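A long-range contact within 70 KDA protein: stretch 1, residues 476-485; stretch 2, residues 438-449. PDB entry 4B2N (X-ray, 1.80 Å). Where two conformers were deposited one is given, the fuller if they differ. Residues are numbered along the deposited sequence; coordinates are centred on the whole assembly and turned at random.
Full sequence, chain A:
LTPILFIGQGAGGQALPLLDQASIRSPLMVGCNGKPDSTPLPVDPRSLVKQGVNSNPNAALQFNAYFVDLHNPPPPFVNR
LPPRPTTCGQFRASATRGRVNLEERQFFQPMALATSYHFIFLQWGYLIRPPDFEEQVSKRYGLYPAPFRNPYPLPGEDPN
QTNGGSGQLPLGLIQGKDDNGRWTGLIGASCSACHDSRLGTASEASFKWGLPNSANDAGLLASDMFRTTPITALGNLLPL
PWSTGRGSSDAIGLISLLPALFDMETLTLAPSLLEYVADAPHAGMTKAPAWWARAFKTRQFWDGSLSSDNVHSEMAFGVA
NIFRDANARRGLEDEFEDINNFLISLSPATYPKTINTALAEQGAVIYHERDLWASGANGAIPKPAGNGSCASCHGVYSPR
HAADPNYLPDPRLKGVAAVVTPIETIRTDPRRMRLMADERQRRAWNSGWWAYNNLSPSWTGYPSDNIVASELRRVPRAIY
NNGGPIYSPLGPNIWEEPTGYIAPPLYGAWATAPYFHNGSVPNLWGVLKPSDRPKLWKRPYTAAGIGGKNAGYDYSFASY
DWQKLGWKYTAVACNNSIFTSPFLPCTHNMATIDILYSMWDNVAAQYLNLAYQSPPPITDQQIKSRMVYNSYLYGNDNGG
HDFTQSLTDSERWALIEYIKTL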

# COMPACT_ATOMS: atom_id res chain seq x y z
N PRO A 476 16.83 24.74 14.65
CA PRO A 476 16.09 25.71 13.84
C PRO A 476 15.09 25.01 12.97
O PRO A 476 14.11 25.62 12.64
CB PRO A 476 17.15 26.35 12.91
CG PRO A 476 18.34 25.45 13.01
CD PRO A 476 18.27 24.84 14.37
N ARG A 477 15.30 23.74 12.63
CA ARG A 477 14.17 23.00 11.93
C ARG A 477 12.91 22.92 12.78
O ARG A 477 11.74 23.26 12.33
CB ARG A 477 14.66 21.59 11.52
CG ARG A 477 15.59 21.63 10.25
CD ARG A 477 16.06 20.20 9.83
NE ARG A 477 14.84 19.45 9.56
CZ ARG A 477 14.07 19.51 8.48
NH1 ARG A 477 14.42 20.27 7.43
NH2 ARG A 477 12.92 18.84 8.48
N ALA A 478 13.09 22.49 14.03
CA ALA A 478 11.95 22.36 14.99
C ALA A 478 11.28 23.73 15.20
O ALA A 478 10.06 23.82 15.33
CB ALA A 478 12.44 21.79 16.33
N ILE A 479 12.08 24.79 15.23
CA ILE A 479 11.52 26.12 15.32
C ILE A 479 10.61 26.45 14.13
O ILE A 479 9.46 26.94 14.31
CB ILE A 479 12.64 27.17 15.47
CG1 ILE A 479 13.28 27.03 16.88
CG2 ILE A 479 12.05 28.57 15.26
CD1 ILE A 479 14.66 27.72 16.91
N TYR A 480 11.10 26.18 12.93
CA TYR A 480 10.27 26.33 11.75
C TYR A 480 9.02 25.43 11.85
O TYR A 480 7.90 25.90 11.60
CB TYR A 480 11.02 25.96 10.44
CG TYR A 480 10.04 25.91 9.32
CD1 TYR A 480 9.44 27.10 8.86
CD2 TYR A 480 9.64 24.68 8.75
CE1 TYR A 480 8.45 27.05 7.87
CE2 TYR A 480 8.69 24.63 7.73
CZ TYR A 480 8.11 25.83 7.31
OH TYR A 480 7.18 25.75 6.31
N ASN A 481 9.22 24.18 12.23
CA ASN A 481 8.08 23.23 12.36
C ASN A 481 6.97 23.74 13.31
O ASN A 481 5.75 23.46 13.13
CB ASN A 481 8.60 21.87 12.83
CG ASN A 481 9.49 21.20 11.80
OD1 ASN A 481 9.55 21.64 10.65
ND2 ASN A 481 10.16 20.10 12.22
N ASN A 482 7.40 24.57 14.27
CA ASN A 482 6.49 25.10 15.29
C ASN A 482 6.13 26.55 14.99
O ASN A 482 5.75 27.31 15.89
CB ASN A 482 7.12 24.90 16.69
CG ASN A 482 7.22 23.40 17.11
OD1 ASN A 482 8.21 22.59 16.78
ND2 ASN A 482 6.20 22.99 17.84
N GLY A 483 6.25 26.98 13.74
CA GLY A 483 5.71 28.30 13.33
C GLY A 483 6.70 29.44 13.26
O GLY A 483 6.31 30.57 12.95
N GLY A 484 7.97 29.15 13.52
CA GLY A 484 9.06 30.10 13.43
C GLY A 484 9.59 30.34 12.01
O GLY A 484 8.99 29.85 11.03
N PRO A 485 10.71 31.07 11.89
CA PRO A 485 11.31 31.38 10.60
C PRO A 485 11.73 30.12 9.85
O PRO A 485 12.08 29.06 10.46
CB PRO A 485 12.57 32.17 10.96
CG PRO A 485 12.26 32.76 12.28
CD PRO A 485 11.37 31.79 13.00
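Stretch 2, residues 438-449: DERQRRAWNSGW

Stretch 2 is a helix from Glu 439 to Asn 446, with Asp 438 just before it and a loop after. Asp 438 caps its first turn: OD1 accepts from Arg 440 N at 2.8 Å. Ser 447 is the first residue to leave helical angles. The helix packs against helix 476-481 of stretch 1. The N-to-C directions differ by 129°, so the two run obliquely, closer to antiparallel than parallel. Their axes approach to 8.9 Å. The backbones come nearest where Asn 481 CA lies 4.7 Å from Arg 440 CA.

Arg 443 covers the most surface. Its CA-to-CB bond points toward stretch 1, and the side chain is extended from chi2 through chi3 (both t). The guanidinium stacks on the ring of Tyr 480, with centres 4.6 Å apart and planes at 28°. Arg 443 CD lies over the ring face, 4.1 Å from the centroid. Arg 443 NH1 donates to Tyr 480 O at 3.0 Å, so one arginine holds both ring and backbone of the tyrosine. Glu 439 OE2 accepts from Arg 443 NE at 2.9 Å in a salt bridge. Water 1 links Arg 443 NH1 to Gly 484 O.

Asn 481 sits against the backbone of the stretch 2 helix. Its OD1 is 3.4 Å from Arg 443 C, and its ND2 is 3.5 Å from Ala 444 CB. Asn 481 O makes a CA-H...O contact with Arg 440 CA at 3.5 Å. Water 3 donates to both Asn 481 OD1 and Ser 447 OG.

Arg 477 reaches the C-terminal end of the helix. Its NH2 donates to Ala 444 O at 2.8 Å, and its NH1 donates to Ser 447 O at 2.7 Å. Both carbonyls lie at the guanidinium edge, near its plane.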

# COMPACT_ATOMS: atom_id res chain seq x y z
N ASP A 438 -1.05 16.85 12.02
CA ASP A 438 -0.31 17.91 12.76
C ASP A 438 0.62 18.72 11.83
O ASP A 438 1.53 18.12 11.19
CB ASP A 438 0.51 17.25 13.86
CG ASP A 438 1.02 18.22 14.89
OD1 ASP A 438 1.66 19.26 14.57
OD2 ASP A 438 0.82 17.90 16.08
N GLU A 439 0.44 20.05 11.80
CA GLU A 439 1.25 20.95 10.98
C GLU A 439 2.72 20.73 11.22
O GLU A 439 3.54 20.87 10.30
CB GLU A 439 0.86 22.42 11.26
CG GLU A 439 1.70 23.48 10.55
CD GLU A 439 1.35 23.61 9.05
OE1 GLU A 439 0.41 22.93 8.58
OE2 GLU A 439 2.02 24.38 8.31
N ARG A 440 3.08 20.39 12.47
CA ARG A 440 4.51 20.23 12.83
C ARG A 440 5.14 19.10 12.03
O ARG A 440 6.26 19.20 11.58
CB ARG A 440 4.70 19.92 14.32
CG ARG A 440 4.41 21.13 15.22
CD ARG A 440 4.39 20.74 16.68
NE ARG A 440 3.34 19.78 16.98
CZ ARG A 440 3.16 19.20 18.18
NH1 ARG A 440 4.00 19.47 19.20
NH2 ARG A 440 2.20 18.31 18.34
N GLN A 441 4.40 18.00 11.94
CA GLN A 441 4.83 16.86 11.17
C GLN A 441 4.97 17.16 9.66
O GLN A 441 5.99 16.79 9.00
CB GLN A 441 3.84 15.73 11.40
CG GLN A 441 3.87 15.14 12.83
CD GLN A 441 2.79 14.07 12.94
OE1 GLN A 441 1.61 14.38 12.77
NE2 GLN A 441 3.18 12.83 13.14
N ARG A 442 3.96 17.80 9.09
CA ARG A 442 3.98 18.15 7.68
C ARG A 442 5.12 19.12 7.38
O ARG A 442 5.79 19.02 6.37
CB ARG A 442 2.61 18.67 7.19
CG ARG A 442 1.58 17.55 7.18
CD ARG A 442 0.26 17.98 6.56
NE ARG A 442 -0.18 19.28 7.06
CZ ARG A 442 -0.91 19.46 8.14
NH1 ARG A 442 -1.28 18.44 8.86
NH2 ARG A 442 -1.24 20.68 8.52
N ARG A 443 5.38 20.04 8.31
CA ARG A 443 6.44 21.00 8.05
C ARG A 443 7.83 20.33 8.06
O ARG A 443 8.68 20.78 7.28
CB ARG A 443 6.45 22.13 9.06
CG ARG A 443 5.40 23.18 8.75
CD ARG A 443 5.54 24.33 9.77
NE ARG A 443 4.52 25.32 9.42
CZ ARG A 443 4.70 26.65 9.45
NH1 ARG A 443 5.88 27.19 9.81
NH2 ARG A 443 3.70 27.47 9.03
N ALA A 444 8.04 19.34 8.93
CA ALA A 444 9.29 18.59 8.95
C ALA A 444 9.56 17.89 7.58
O ALA A 444 10.68 17.84 7.06
CB ALA A 444 9.22 17.51 10.01
N TRP A 445 8.50 17.26 7.08
CA TRP A 445 8.52 16.64 5.77
C TRP A 445 8.77 17.67 4.65
O TRP A 445 9.63 17.47 3.77
CB TRP A 445 7.15 15.96 5.57
CG TRP A 445 7.00 15.43 4.18
CD1 TRP A 445 6.69 16.14 3.03
CD2 TRP A 445 7.15 14.05 3.77
NE1 TRP A 445 6.63 15.29 1.94
CE2 TRP A 445 6.90 14.02 2.34
CE3 TRP A 445 7.47 12.85 4.45
CZ2 TRP A 445 6.99 12.83 1.59
CZ3 TRP A 445 7.51 11.65 3.68
CH2 TRP A 445 7.26 11.65 2.29
N ASN A 446 7.93 18.73 4.62
CA ASN A 446 7.94 19.78 3.60
C ASN A 446 9.27 20.49 3.45
O ASN A 446 9.58 21.04 2.39
CB ASN A 446 6.88 20.82 3.94
CG ASN A 446 5.47 20.28 3.75
OD1 ASN A 446 5.31 19.21 3.13
ND2 ASN A 446 4.44 21.00 4.24
N SER A 447 10.06 20.53 4.51
CA SER A 447 11.29 21.27 4.53
C SER A 447 12.50 20.35 4.36
O SER A 447 13.57 20.66 4.87
CB SER A 447 11.42 22.04 5.89
OG SER A 447 11.44 21.09 6.98
N GLY A 448 12.37 19.20 3.67
CA GLY A 448 13.59 18.40 3.49
C GLY A 448 13.59 17.51 2.26
O GLY A 448 12.82 17.70 1.33
N TRP A 449 14.38 16.46 2.32
CA TRP A 449 14.59 15.60 1.16
C TRP A 449 13.26 14.94 0.75
O TRP A 449 12.94 14.81 -0.43
CB TRP A 449 15.70 14.57 1.57
CG TRP A 449 15.92 13.53 0.51
CD1 TRP A 449 16.82 13.55 -0.56
CD2 TRP A 449 15.18 12.28 0.38
NE1 TRP A 449 16.69 12.42 -1.33
CE2 TRP A 449 15.71 11.59 -0.80
CE3 TRP A 449 14.11 11.68 1.10
CZ2 TRP A 449 15.19 10.36 -1.23
CZ3 TRP A 449 13.64 10.44 0.69
CH2 TRP A 449 14.15 9.80 -0.48
O HOH W 1 6.46 29.82 9.79
O HOH W 2 5.58 23.76 5.03
O HOH W 3 12.19 22.01 9.44